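CDGSH iron-sulfur domain-containing protein 3, mitochondrial (Homo sapiens, PDB 6AVJ) carries two [2Fe-2S] clusters in one subunit, can transfer them to the ferredoxins FDX1 and FDX2, and helps keep mitochondrial iron and reactive oxygen species at normal levels. Local coordinates at residues A7-I12 with A86-P91; V14-G19 with L50-Q55; K32-D37 with V60-C65. The protein carries 2 engineered substitutions. One frame throughout, in Å; residues are numbered along the deposited sequence.

Interaction 1: A7-I12 with A86-P91; sequences ALKTPI and AEVGSP. With FES (Fe2/s2 (inorganic) cluster), chain E.
Ala86 and Val88 meet Ala7, Leu8 and Lys9 on the protein surface, where a type II beta turn from Glu87 to Ser90 brings the C-terminal tail of this NEET-fold monomer against its N-terminal loop, 7-12. Pro11 of that loop lines the pocket of the second cluster, its N 3.8 Å from the cluster atom S1. The tail enters at Ala86, whose carbonyl faces the end of an extended lysine chain: Lys9 NZ is 2.7 Å from Ala86 O, though the modelled position of the lysine end is doubtful, its CE lying too close to the same oxygen. A clearer anchor for the ammonium is the carbonyl O of Gln84, to which it is hydrogen-bonded. At Glu87, CB is directed away from 7-12, and the carbonyl serves the turn. Next comes Val88, which provides the apolar part of the contact. Its CG1 lies beside its own backbone N (chi1 -61°) and reaches the backbone of the loop, 4.2 Å from Leu8 CA; Val88 CG1 and CB both stand 3.9 Å from Ala7 O. Gly89 takes the positive phi of the turn (91°), and both Gly89 and Ser90 hydrogen-bond through their backbones to Val6. Before the tail runs on to Pro91, which packs on Arg3, Ser90 closes the turn: its N donates a hydrogen bond to Glu87 O at 3.1 Å.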
ATOM      1  N   ALA A   7       0.152  -6.114  -4.456  1.00 13.17           N
ATOM      2  CA  ALA A   7       0.314  -5.286  -5.660  1.00 13.53           C
ATOM      3  C   ALA A   7       1.710  -5.407  -6.247  1.00 19.32           C
ATOM      4  O   ALA A   7       1.880  -5.455  -7.473  1.00 17.55           O
ATOM      5  CB  ALA A   7       0.015  -3.812  -5.346  1.00 15.85           C
ATOM      6  N   LEU A   8       2.722  -5.390  -5.392  1.00 18.50           N
ATOM      7  CA  LEU A   8       4.105  -5.523  -5.812  1.00 16.63           C
ATOM      8  C   LEU A   8       4.819  -6.162  -4.651  1.00 13.67           C
ATOM      9  O   LEU A   8       4.258  -6.281  -3.557  1.00 12.75           O
ATOM     10  CB  LEU A   8       4.743  -4.149  -6.176  1.00 14.70           C
ATOM     11  CG  LEU A   8       4.050  -3.372  -7.289  1.00 21.49           C
ATOM     12  CD1 LEU A   8       4.318  -1.880  -7.227  1.00 25.87           C
ATOM     13  CD2 LEU A   8       4.502  -3.974  -8.650  1.00 25.74           C
ATOM     14  N   LYS A   9       6.088  -6.513  -4.876  1.00 11.36           N
ATOM     15  CA  LYS A   9       6.894  -7.212  -3.889  1.00 13.83           C
ATOM     16  C   LYS A   9       8.075  -6.400  -3.414  1.00 13.24           C
ATOM     17  O   LYS A   9       8.912  -6.924  -2.685  1.00 15.39           O
ATOM     18  CB  LYS A   9       7.403  -8.543  -4.444  1.00 20.72           C
ATOM     19  CG  LYS A   9       6.320  -9.573  -4.612  1.00 24.04           C
ATOM     20  CD  LYS A   9       6.997 -10.871  -5.090  1.00 27.07           C
ATOM     21  CE  LYS A   9       6.001 -11.769  -5.673  1.00 27.75           C
ATOM     22  NZ  LYS A   9       6.673 -12.959  -6.329  1.00 35.85           N
ATOM     23  N   THR A  10       8.161  -5.131  -3.793  1.00 13.20           N
ATOM     24  CA  THR A  10       9.176  -4.222  -3.256  1.00 15.78           C
ATOM     25  C   THR A  10       8.484  -2.894  -2.994  1.00 14.71           C
ATOM     26  O   THR A  10       7.636  -2.474  -3.806  1.00 11.36           O
ATOM     27  CB  THR A  10      10.340  -4.000  -4.243  1.00 21.70           C
ATOM     28  OG1 THR A  10       9.826  -3.444  -5.445  1.00 26.00           O
ATOM     29  CG2 THR A  10      10.946  -5.281  -4.619  1.00 22.55           C
ATOM     30  N   PRO A  11       8.851  -2.206  -1.909  1.00 13.02           N
ATOM     31  CA  PRO A  11       8.181  -0.948  -1.548  1.00 14.33           C
ATOM     32  C   PRO A  11       8.510   0.141  -2.549  1.00 14.26           C
ATOM     33  O   PRO A  11       9.447   0.016  -3.324  1.00 14.26           O
ATOM     34  CB  PRO A  11       8.768  -0.616  -0.157  1.00 13.90           C
ATOM     35  CG  PRO A  11      10.113  -1.292  -0.140  1.00 12.24           C
ATOM     36  CD  PRO A  11       9.892  -2.589  -0.933  1.00 11.83           C
ATOM     37  N   ILE A  12       7.750   1.234  -2.508  1.00 10.79           N
ATOM     38  CA  ILE A  12       8.025   2.393  -3.339  1.00 11.33           C
ATOM     39  C   ILE A  12       8.458   3.546  -2.438  1.00 17.52           C
ATOM     40  O   ILE A  12       7.779   3.887  -1.461  1.00 12.96           O
ATOM     41  CB  ILE A  12       6.824   2.784  -4.226  1.00 13.20           C
ATOM     42  CG1 ILE A  12       6.602   1.684  -5.252  1.00 14.40           C
ATOM     43  CG2 ILE A  12       7.115   4.070  -4.972  1.00 15.62           C
ATOM     44  CD1 ILE A  12       5.225   1.746  -5.912  1.00 14.94           C
ATOM     45  N   ALA A  86       4.799 -14.977  -3.362  1.00 25.14           N
ATOM     46  CA  ALA A  86       3.397 -14.719  -3.672  1.00 22.70           C
ATOM     47  C   ALA A  86       3.262 -14.261  -5.109  1.00 22.90           C
ATOM     48  O   ALA A  86       4.211 -13.799  -5.729  1.00 24.47           O
ATOM     49  CB  ALA A  86       2.806 -13.665  -2.721  1.00 27.21           C
ATOM     50  N   GLU A  87       2.061 -14.378  -5.649  1.00 24.40           N
ATOM     51  CA  GLU A  87       1.814 -13.915  -7.002  1.00 26.14           C
ATOM     52  C   GLU A  87       1.185 -12.535  -6.938  1.00 27.62           C
ATOM     53  O   GLU A  87       0.217 -12.330  -6.193  1.00 19.56           O
ATOM     54  CB  GLU A  87       0.909 -14.883  -7.757  1.00 29.15           C
ATOM     55  CG  GLU A  87       0.691 -14.469  -9.205  1.00 34.72           C
ATOM     56  CD  GLU A  87      -0.225 -15.418  -9.941  1.00 40.09           C
ATOM     57  OE1 GLU A  87      -0.028 -16.645  -9.795  1.00 36.08           O
ATOM     58  OE2 GLU A  87      -1.149 -14.935 -10.652  1.00 44.53           O
ATOM     59  N   VAL A  88       1.728 -11.582  -7.707  1.00 20.95           N
ATOM     60  CA  VAL A  88       1.107 -10.269  -7.705  1.00 21.38           C
ATOM     61  C   VAL A  88      -0.319 -10.425  -8.202  1.00 20.61           C
ATOM     62  O   VAL A  88      -0.605 -11.197  -9.135  1.00 20.34           O
ATOM     63  CB  VAL A  88       1.894  -9.234  -8.541  1.00 22.83           C
ATOM     64  CG1 VAL A  88       3.309  -9.051  -7.980  1.00 26.93           C
ATOM     65  CG2 VAL A  88       1.946  -9.614 -10.004  1.00 34.31           C
ATOM     66  N   GLY A  89      -1.233  -9.698  -7.568  1.00 16.65           N
ATOM     67  CA  GLY A  89      -2.632  -9.729  -7.939  1.00 17.64           C
ATOM     68  C   GLY A  89      -3.458 -10.757  -7.201  1.00 17.35           C
ATOM     69  O   GLY A  89      -4.691 -10.745  -7.322  1.00 17.75           O
ATOM     70  N   SER A  90      -2.825 -11.618  -6.427  1.00 13.75           N
ATOM     71  CA  SER A  90      -3.436 -12.612  -5.559  1.00 18.68           C
ATOM     72  C   SER A  90      -3.254 -12.278  -4.073  1.00 17.54           C
ATOM     73  O   SER A  90      -2.284 -11.610  -3.684  1.00 16.99           O
ATOM     74  CB  SER A  90      -2.826 -14.006  -5.820  1.00 17.39           C
ATOM     75  OG  SER A  90      -3.179 -14.474  -7.121  1.00 18.78           O
ATOM     76  N   PRO A  91      -4.158 -12.767  -3.224  1.00 17.93           N
ATOM     77  CA  PRO A  91      -4.011 -12.576  -1.779  1.00 20.84           C
ATOM     78  C   PRO A  91      -2.836 -13.382  -1.274  1.00 24.82           C
ATOM     79  O   PRO A  91      -2.403 -14.363  -1.887  1.00 18.65           O
ATOM     80  CB  PRO A  91      -5.346 -13.078  -1.200  1.00 25.03           C
ATOM     81  CG  PRO A  91      -6.010 -13.844  -2.279  1.00 26.95           C
ATOM     82  CD  PRO A  91      -5.324 -13.603  -3.566  1.00 20.69           C
TER
HETATM   83 FE1  FES E 202       7.667  -3.941   2.441  1.00 10.84          FE
HETATM   84 FE2  FES E 202       4.950  -4.428   2.174  1.00 10.85          FE
HETATM   85  S1  FES E 202       6.371  -3.639   0.655  1.00 10.82           S
HETATM   86  S2  FES E 202       6.231  -4.648   3.961  1.00 10.04           S

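Interaction 2: V14-G19 with L50-Q55; sequences VELVAG and LKFKAQ
Leu16 and Ala54 form the tight part of this contact, which lies in the beta region of the NEET fold where strand 12-16 of one antiparallel pair runs out beside the end of strand 50-53 of the other. The touching stretches, 16-19 and 52-55, run 83° apart. Ala54 points its methyl at the first segment: its CB sits 3.9 Å from Leu16 CB and 3.4 Å from Val17 O. Farther in, the Leu16 and Phe52 side chains cross at about a right angle, and Leu16 CD1 meets the ring at its edge, in plane, 4.0 Å from Phe52 CE2. CG of Phe52 is set between the backbone N and the carbonyl carbon (chi1 67°), and the ring carried on it turns its edge to Leu16. Tyr22 packs on Leu16 and Pro72 on Phe52, which ties the apolar core to the neighbouring strand and a loop.

At the boundary of this core, Gly19 N donates a nearly straight hydrogen bond to Ala54 O, 2.8 Å long at 173°. The exposed side is looser. There the aliphatic part of Lys53 lies alongside Gly19, with CG 3.9 Å from Gly19 C. Gln55 folds back on its own segment, its NE2 donating a hydrogen bond to Lys53 O from above the carbonyl plane. Outermost, one water bridges the two segments: it donates to Gly19 O at 2.9 Å and accepts from Lys53 NZ at 3.1 Å.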
ATOM      1  N   VAL A  14       8.912   7.358  -1.590  1.00 13.52           N
ATOM      2  CA  VAL A  14       8.192   8.571  -1.963  1.00 11.01           C
ATOM      3  C   VAL A  14       8.671   9.704  -1.060  1.00 13.21           C
ATOM      4  O   VAL A  14       8.922   9.516   0.145  1.00 10.59           O
ATOM      5  CB  VAL A  14       6.650   8.420  -1.858  1.00 19.06           C
ATOM      6  CG1 VAL A  14       6.141   7.308  -2.684  1.00 20.52           C
ATOM      7  CG2 VAL A  14       6.257   8.146  -0.497  1.00 22.07           C
ATOM      8  N   GLU A  15       8.783  10.884  -1.650  1.00 14.54           N
ATOM      9  CA  GLU A  15       9.099  12.085  -0.877  1.00 12.35           C
ATOM     10  C   GLU A  15       7.773  12.623  -0.357  1.00 16.46           C
ATOM     11  O   GLU A  15       6.988  13.192  -1.122  1.00 22.12           O
ATOM     12  CB  GLU A  15       9.847  13.115  -1.727  1.00 15.31           C
ATOM     13  CG  GLU A  15      10.192  14.312  -0.863  1.00 16.43           C
ATOM     14  CD  GLU A  15      11.080  15.339  -1.545  1.00 26.22           C
ATOM     15  OE1 GLU A  15      11.850  14.981  -2.439  1.00 26.08           O
ATOM     16  OE2 GLU A  15      11.003  16.495  -1.134  1.00 26.31           O
ATOM     17  N   LEU A  16       7.508  12.415   0.927  1.00 13.47           N
ATOM     18  CA  LEU A  16       6.359  13.057   1.590  1.00 15.13           C
ATOM     19  C   LEU A  16       6.629  14.528   1.876  1.00 13.73           C
ATOM     20  O   LEU A  16       7.745  14.898   2.224  1.00 17.25           O
ATOM     21  CB  LEU A  16       6.035  12.391   2.914  1.00 15.13           C
ATOM     22  CG  LEU A  16       5.697  10.908   2.846  1.00 16.89           C
ATOM     23  CD1 LEU A  16       5.287  10.391   4.254  1.00 23.02           C
ATOM     24  CD2 LEU A  16       4.681  10.632   1.835  1.00 18.04           C
ATOM     25  N   VAL A  17       5.584  15.344   1.756  1.00 15.06           N
ATOM     26  CA  VAL A  17       5.633  16.806   1.937  1.00 13.29           C
ATOM     27  C   VAL A  17       4.829  17.150   3.186  1.00 15.65           C
ATOM     28  O   VAL A  17       3.645  16.781   3.288  1.00 16.31           O
ATOM     29  CB  VAL A  17       5.073  17.527   0.704  1.00 17.55           C
ATOM     30  CG1 VAL A  17       4.880  19.054   1.007  1.00 16.59           C
ATOM     31  CG2 VAL A  17       5.976  17.289  -0.516  1.00 20.25           C
ATOM     32  N   ALA A  18       5.491  17.765   4.164  1.00 11.81           N
ATOM     33  CA  ALA A  18       4.865  18.162   5.420  1.00 14.10           C
ATOM     34  C   ALA A  18       3.581  18.939   5.146  1.00 12.99           C
ATOM     35  O   ALA A  18       3.560  19.869   4.331  1.00 14.03           O
ATOM     36  CB  ALA A  18       5.845  19.014   6.262  1.00 14.51           C
ATOM     37  N   GLY A  19       2.492  18.483   5.779  1.00 16.15           N
ATOM     38  CA  GLY A  19       1.197  19.102   5.666  1.00 13.39           C
ATOM     39  C   GLY A  19       0.326  18.553   4.578  1.00 17.86           C
ATOM     40  O   GLY A  19      -0.818  19.012   4.418  1.00 14.66           O
ATOM     41  N   LEU A  50      -6.139   4.240   3.483  1.00 10.92           N
ATOM     42  CA  LEU A  50      -5.680   4.732   4.783  1.00 11.18           C
ATOM     43  C   LEU A  50      -5.236   6.178   4.603  1.00 10.26           C
ATOM     44  O   LEU A  50      -4.167   6.462   4.057  1.00 10.13           O
ATOM     45  CB  LEU A  50      -4.569   3.834   5.334  1.00 12.76           C
ATOM     46  CG  LEU A  50      -4.045   4.209   6.747  1.00 14.82           C
ATOM     47  CD1 LEU A  50      -5.080   3.822   7.743  1.00 22.14           C
ATOM     48  CD2 LEU A  50      -2.751   3.438   7.096  1.00 19.93           C
ATOM     49  N   LYS A  51      -6.077   7.114   5.035  1.00 11.25           N
ATOM     50  CA  LYS A  51      -5.756   8.529   4.874  1.00 13.68           C
ATOM     51  C   LYS A  51      -4.778   8.952   5.967  1.00 14.34           C
ATOM     52  O   LYS A  51      -4.964   8.619   7.147  1.00 14.33           O
ATOM     53  CB  LYS A  51      -7.029   9.386   4.905  1.00 17.89           C
ATOM     54  CG  LYS A  51      -6.803  10.870   4.540  1.00 19.65           C
ATOM     55  CD  LYS A  51      -8.123  11.676   4.381  1.00 24.66           C
ATOM     56  CE  LYS A  51      -8.819  11.786   5.700  1.00 30.87           C
ATOM     57  NZ  LYS A  51     -10.021  12.678   5.603  1.00 38.59           N
ATOM     58  N   PHE A  52      -3.713   9.661   5.573  1.00 12.17           N
ATOM     59  CA  PHE A  52      -2.749  10.179   6.545  1.00 11.21           C
ATOM     60  C   PHE A  52      -2.168  11.502   6.064  1.00 14.42           C
ATOM     61  O   PHE A  52      -2.100  11.790   4.870  1.00 15.09           O
ATOM     62  CB  PHE A  52      -1.604   9.206   6.886  1.00 15.58           C
ATOM     63  CG  PHE A  52      -0.641   8.924   5.749  1.00 13.27           C
ATOM     64  CD1 PHE A  52      -0.996   8.050   4.728  1.00 13.31           C
ATOM     65  CD2 PHE A  52       0.616   9.525   5.699  1.00 16.50           C
ATOM     66  CE1 PHE A  52      -0.115   7.760   3.697  1.00 13.70           C
ATOM     67  CE2 PHE A  52       1.488   9.253   4.631  1.00 12.04           C
ATOM     68  CZ  PHE A  52       1.132   8.373   3.664  1.00 12.20           C
ATOM     69  N   LYS A  53      -1.759  12.318   7.017  1.00 14.81           N
ATOM     70  CA  LYS A  53      -1.210  13.637   6.709  1.00 18.02           C
ATOM     71  C   LYS A  53       0.241  13.611   7.141  1.00 16.36           C
ATOM     72  O   LYS A  53       0.537  13.270   8.289  1.00 19.41           O
ATOM     73  CB  LYS A  53      -1.942  14.765   7.439  1.00 23.03           C
ATOM     74  CG  LYS A  53      -1.314  16.170   7.153  1.00 25.30           C
ATOM     75  CD  LYS A  53      -2.073  17.357   7.779  1.00 26.96           C
ATOM     76  CE  LYS A  53      -3.370  17.649   7.060  1.00 30.77           C
ATOM     77  NZ  LYS A  53      -3.894  18.975   7.479  1.00 41.33           N
ATOM     78  N   ALA A  54       1.130  13.963   6.239  1.00 14.75           N
ATOM     79  CA  ALA A  54       2.552  13.889   6.543  1.00 17.32           C
ATOM     80  C   ALA A  54       2.911  14.962   7.550  1.00 15.29           C
ATOM     81  O   ALA A  54       2.553  16.117   7.362  1.00 17.00           O
ATOM     82  CB  ALA A  54       3.390  14.095   5.280  1.00 14.17           C
ATOM     83  N   GLN A  55       3.667  14.596   8.580  1.00 17.22           N
ATOM     84  CA  GLN A  55       4.058  15.563   9.594  1.00 22.25           C
ATOM     85  C   GLN A  55       5.391  16.221   9.285  1.00 23.55           C
ATOM     86  O   GLN A  55       5.659  17.306   9.807  1.00 23.14           O
ATOM     87  CB  GLN A  55       4.123  14.889  10.969  1.00 25.13           C
ATOM     88  CG  GLN A  55       2.802  14.208  11.406  1.00 35.41           C
ATOM     89  CD  GLN A  55       1.688  15.192  11.689  1.00 38.43           C
ATOM     90  OE1 GLN A  55       1.682  15.857  12.726  1.00 40.62           O
ATOM     91  NE2 GLN A  55       0.719  15.277  10.776  1.00 35.94           N
TER
HETATM   92  O   HOH W   1      -2.077  20.998   6.064  1.00 26.80           O

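Interaction 3: K32-D37 with V60-C65; sequences KQPFCD and VALCTC. With FES (Fe2/s2 (inorganic) cluster), chain E; FES (Fe2/s2 (inorganic) cluster), chain D.
Leu62 is met by Pro34 and Phe35 in the buried centre of the chain, and these three side chains form the apolar middle of a contact without a hydrogen bond between the segments; beside them Gln33 lies against Thr64 CG2. Leu62 crosses both partners at about a right angle: its CB lies 3.7 Å from Pro34 CB, and its CD1 is 3.6 Å from Phe35 CE1. Pro34 CG in turn sits over the centre of the Phe35 ring, 3.8 Å above its plane. A cis peptide before Pro34 shapes this loop, and Phe35 N donates a hydrogen bond to Lys32 O.

Around this core, Gln33 OE1 and Cys63 O both accept hydrogen bonds from Lys66 NZ, a donor shared by the two segments. Thr64 OG1 is hydrogen-bonded to Thr10 O. Beyond lie the metals. Cys63 SG, anti to its backbone N (chi1 173°), and Cys65 SG hold FE2 of the second cluster, at 2.3 and 2.4 Å. On the other side, Cys36 SG binds FE1 of the first at 2.4 Å. The fourth cysteine of each cluster, Cys40 and Cys78, is engineered. Two CDGSH-type [2Fe-2S] sites flanking one apolar core within a single chain characterise this monomeric NEET protein.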
ATOM      1  N   LYS A  32      -1.888   3.106  -9.436  1.00 15.35           N
ATOM      2  CA  LYS A  32      -0.941   4.190  -9.131  1.00 18.90           C
ATOM      3  C   LYS A  32      -0.294   3.943  -7.770  1.00 14.96           C
ATOM      4  O   LYS A  32      -0.307   4.816  -6.884  1.00 16.76           O
ATOM      5  CB  LYS A  32      -1.639   5.564  -9.178  1.00 21.95           C
ATOM      6  CG  LYS A  32      -2.508   5.705 -10.472  1.00 25.93           C
ATOM      7  CD  LYS A  32      -2.382   7.042 -11.173  1.00 36.88           C
ATOM      8  CE  LYS A  32      -3.137   8.146 -10.420  1.00 42.40           C
ATOM      9  NZ  LYS A  32      -2.905   9.516 -11.023  1.00 61.79           N
ATOM     10  N   GLN A  33       0.275   2.754  -7.599  1.00 13.72           N
ATOM     11  CA  GLN A  33       0.826   2.374  -6.320  1.00 12.42           C
ATOM     12  C   GLN A  33       1.874   3.408  -5.933  1.00 14.26           C
ATOM     13  O   GLN A  33       2.612   3.895  -6.799  1.00 12.66           O
ATOM     14  CB  GLN A  33       1.449   0.982  -6.376  1.00 14.04           C
ATOM     15  CG  GLN A  33       0.437  -0.170  -6.430  1.00 13.30           C
ATOM     16  CD  GLN A  33      -0.418  -0.232  -5.172  1.00 16.19           C
ATOM     17  OE1 GLN A  33       0.046   0.107  -4.055  1.00 11.78           O
ATOM     18  NE2 GLN A  33      -1.674  -0.629  -5.339  1.00 12.16           N
ATOM     19  N   PRO A  34       2.012   3.714  -4.635  1.00 14.42           N
ATOM     20  CA  PRO A  34       1.431   3.061  -3.437  1.00 11.58           C
ATOM     21  C   PRO A  34       0.132   3.683  -2.976  1.00 12.19           C
ATOM     22  O   PRO A  34      -0.354   3.344  -1.889  1.00 12.16           O
ATOM     23  CB  PRO A  34       2.487   3.303  -2.369  1.00 10.35           C
ATOM     24  CG  PRO A  34       3.069   4.621  -2.764  1.00 10.53           C
ATOM     25  CD  PRO A  34       3.046   4.699  -4.258  1.00 11.92           C
ATOM     26  N   PHE A  35      -0.426   4.586  -3.760  1.00  8.61           N
ATOM     27  CA  PHE A  35      -1.576   5.387  -3.346  1.00 13.75           C
ATOM     28  C   PHE A  35      -2.854   4.924  -4.033  1.00 13.12           C
ATOM     29  O   PHE A  35      -2.827   4.299  -5.092  1.00 11.93           O
ATOM     30  CB  PHE A  35      -1.329   6.886  -3.673  1.00 14.79           C
ATOM     31  CG  PHE A  35      -0.100   7.443  -2.998  1.00 13.65           C
ATOM     32  CD1 PHE A  35      -0.049   7.531  -1.630  1.00 14.30           C
ATOM     33  CD2 PHE A  35       1.005   7.856  -3.745  1.00 19.67           C
ATOM     34  CE1 PHE A  35       1.068   8.028  -0.996  1.00 15.11           C
ATOM     35  CE2 PHE A  35       2.115   8.350  -3.137  1.00 17.38           C
ATOM     36  CZ  PHE A  35       2.160   8.428  -1.751  1.00 14.53           C
ATOM     37  N   CYS A  36      -3.974   5.274  -3.421  1.00 11.03           N
ATOM     38  CA  CYS A  36      -5.304   4.937  -3.932  1.00 16.11           C
ATOM     39  C   CYS A  36      -5.632   5.710  -5.217  1.00 16.27           C
ATOM     40  O   CYS A  36      -5.341   6.898  -5.338  1.00 17.87           O
ATOM     41  CB  CYS A  36      -6.323   5.233  -2.835  1.00 12.46           C
ATOM     42  SG  CYS A  36      -8.046   5.043  -3.184  1.00 12.04           S
ATOM     43  N   ASP A  37      -6.192   4.999  -6.191  1.00 11.38           N
ATOM     44  CA  ASP A  37      -6.745   5.579  -7.404  1.00 15.49           C
ATOM     45  C   ASP A  37      -8.247   5.337  -7.520  1.00 20.10           C
ATOM     46  O   ASP A  37      -8.826   5.582  -8.589  1.00 14.87           O
ATOM     47  CB  ASP A  37      -6.015   5.025  -8.647  1.00 14.35           C
ATOM     48  CG  ASP A  37      -6.311   3.541  -8.954  1.00 15.98           C
ATOM     49  OD1 ASP A  37      -7.089   2.834  -8.212  1.00 11.86           O
ATOM     50  OD2 ASP A  37      -5.731   3.054  -9.987  1.00 15.23           O
ATOM     51  N   VAL A  60      10.179   8.307   2.484  1.00 12.44           N
ATOM     52  CA  VAL A  60       9.721   7.126   3.206  1.00 13.90           C
ATOM     53  C   VAL A  60       9.572   5.996   2.193  1.00 16.53           C
ATOM     54  O   VAL A  60       9.582   6.211   0.987  1.00 14.61           O
ATOM     55  CB  VAL A  60       8.393   7.342   3.935  1.00 11.69           C
ATOM     56  CG1 VAL A  60       8.506   8.513   4.914  1.00 13.43           C
ATOM     57  CG2 VAL A  60       7.296   7.568   2.932  1.00 12.91           C
ATOM     58  N   ALA A  61       9.403   4.798   2.701  1.00 10.14           N
ATOM     59  CA  ALA A  61       9.120   3.622   1.856  1.00 11.72           C
ATOM     60  C   ALA A  61       7.722   3.127   2.198  1.00  9.08           C
ATOM     61  O   ALA A  61       7.470   2.745   3.345  1.00 10.40           O
ATOM     62  CB  ALA A  61      10.143   2.524   2.092  1.00 17.43           C
ATOM     63  N   LEU A  62       6.798   3.211   1.239  1.00 12.61           N
ATOM     64  CA  LEU A  62       5.414   2.780   1.456  1.00 12.19           C
ATOM     65  C   LEU A  62       5.177   1.358   0.954  1.00 11.35           C
ATOM     66  O   LEU A  62       5.697   0.948  -0.079  1.00 10.93           O
ATOM     67  CB  LEU A  62       4.428   3.750   0.784  1.00  9.30           C
ATOM     68  CG  LEU A  62       4.479   5.175   1.411  1.00  9.04           C
ATOM     69  CD1 LEU A  62       3.548   6.149   0.787  1.00 10.71           C
ATOM     70  CD2 LEU A  62       4.372   5.151   2.924  1.00 13.91           C
ATOM     71  N   CYS A  63       4.337   0.628   1.677  1.00 10.24           N
ATOM     72  CA  CYS A  63       4.161  -0.794   1.431  1.00  9.05           C
ATOM     73  C   CYS A  63       3.274  -1.021   0.211  1.00  8.49           C
ATOM     74  O   CYS A  63       2.200  -0.395   0.061  1.00  9.00           O
ATOM     75  CB  CYS A  63       3.546  -1.443   2.681  1.00  8.37           C
ATOM     76  SG  CYS A  63       3.071  -3.157   2.464  1.00  7.89           S
ATOM     77  N   THR A  64       3.735  -1.916  -0.656  1.00  7.90           N
ATOM     78  CA  THR A  64       3.019  -2.352  -1.846  1.00 13.65           C
ATOM     79  C   THR A  64       2.545  -3.803  -1.755  1.00 13.47           C
ATOM     80  O   THR A  64       1.580  -4.166  -2.437  1.00 12.04           O
ATOM     81  CB  THR A  64       3.922  -2.228  -3.082  1.00 11.26           C
ATOM     82  OG1 THR A  64       5.115  -2.988  -2.828  1.00 11.15           O
ATOM     83  CG2 THR A  64       4.298  -0.782  -3.389  1.00 10.52           C
ATOM     84  N   CYS A  65       3.218  -4.647  -0.972  1.00  9.76           N
ATOM     85  CA  CYS A  65       2.742  -6.041  -0.795  1.00  9.85           C
ATOM     86  C   CYS A  65       1.474  -6.135   0.036  1.00 10.36           C
ATOM     87  O   CYS A  65       0.787  -7.175  -0.010  1.00  9.90           O
ATOM     88  CB  CYS A  65       3.815  -6.903  -0.156  1.00  8.85           C
ATOM     89  SG  CYS A  65       4.087  -6.575   1.659  1.00  9.41           S
TER
HETATM   90 FE1  FES E 202       7.667  -3.941   2.441  1.00 10.84          FE
HETATM   91 FE2  FES E 202       4.950  -4.428   2.174  1.00 10.85          FE
HETATM   92  S1  FES E 202       6.371  -3.639   0.655  1.00 10.82           S
HETATM   93  S2  FES E 202       6.231  -4.648   3.961  1.00 10.04           S
HETATM   94 FE1  FES D 201      -8.226   2.693  -3.050  1.00 13.79          FE
HETATM   95 FE2  FES D 201      -6.650   0.499  -3.116  1.00 13.51          FE
HETATM   96  S1  FES D 201      -7.455   1.463  -1.330  1.00 12.13           S
HETATM   97  S2  FES D 201      -7.324   1.714  -4.818  1.00 11.52           S

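Overall arrangement
From the N terminus, segment 7-12 leads into strand 12-16 and almost directly into 14-19, so interactions 1 and 2 start side by side in sequence, yet their centres lie about 23 Å apart, on opposite sides of the chain's centre. Interaction 2 closes the loop to 50-55, and interaction 3 the loop from 32-37 to 60-65; the two cross, because their segments alternate. Interaction 1 closes last, at 86-91, and encloses both. Strands 12-16 and 58-62 pair and link all three: Ile12 O lies 3.0 Å from Leu62 N, and Val14 N 2.9 Å from Val60 O. Interactions 1 and 3 both border the second cluster, and interaction 3 reaches the first as well, whereas interaction 2 joins the two sheets.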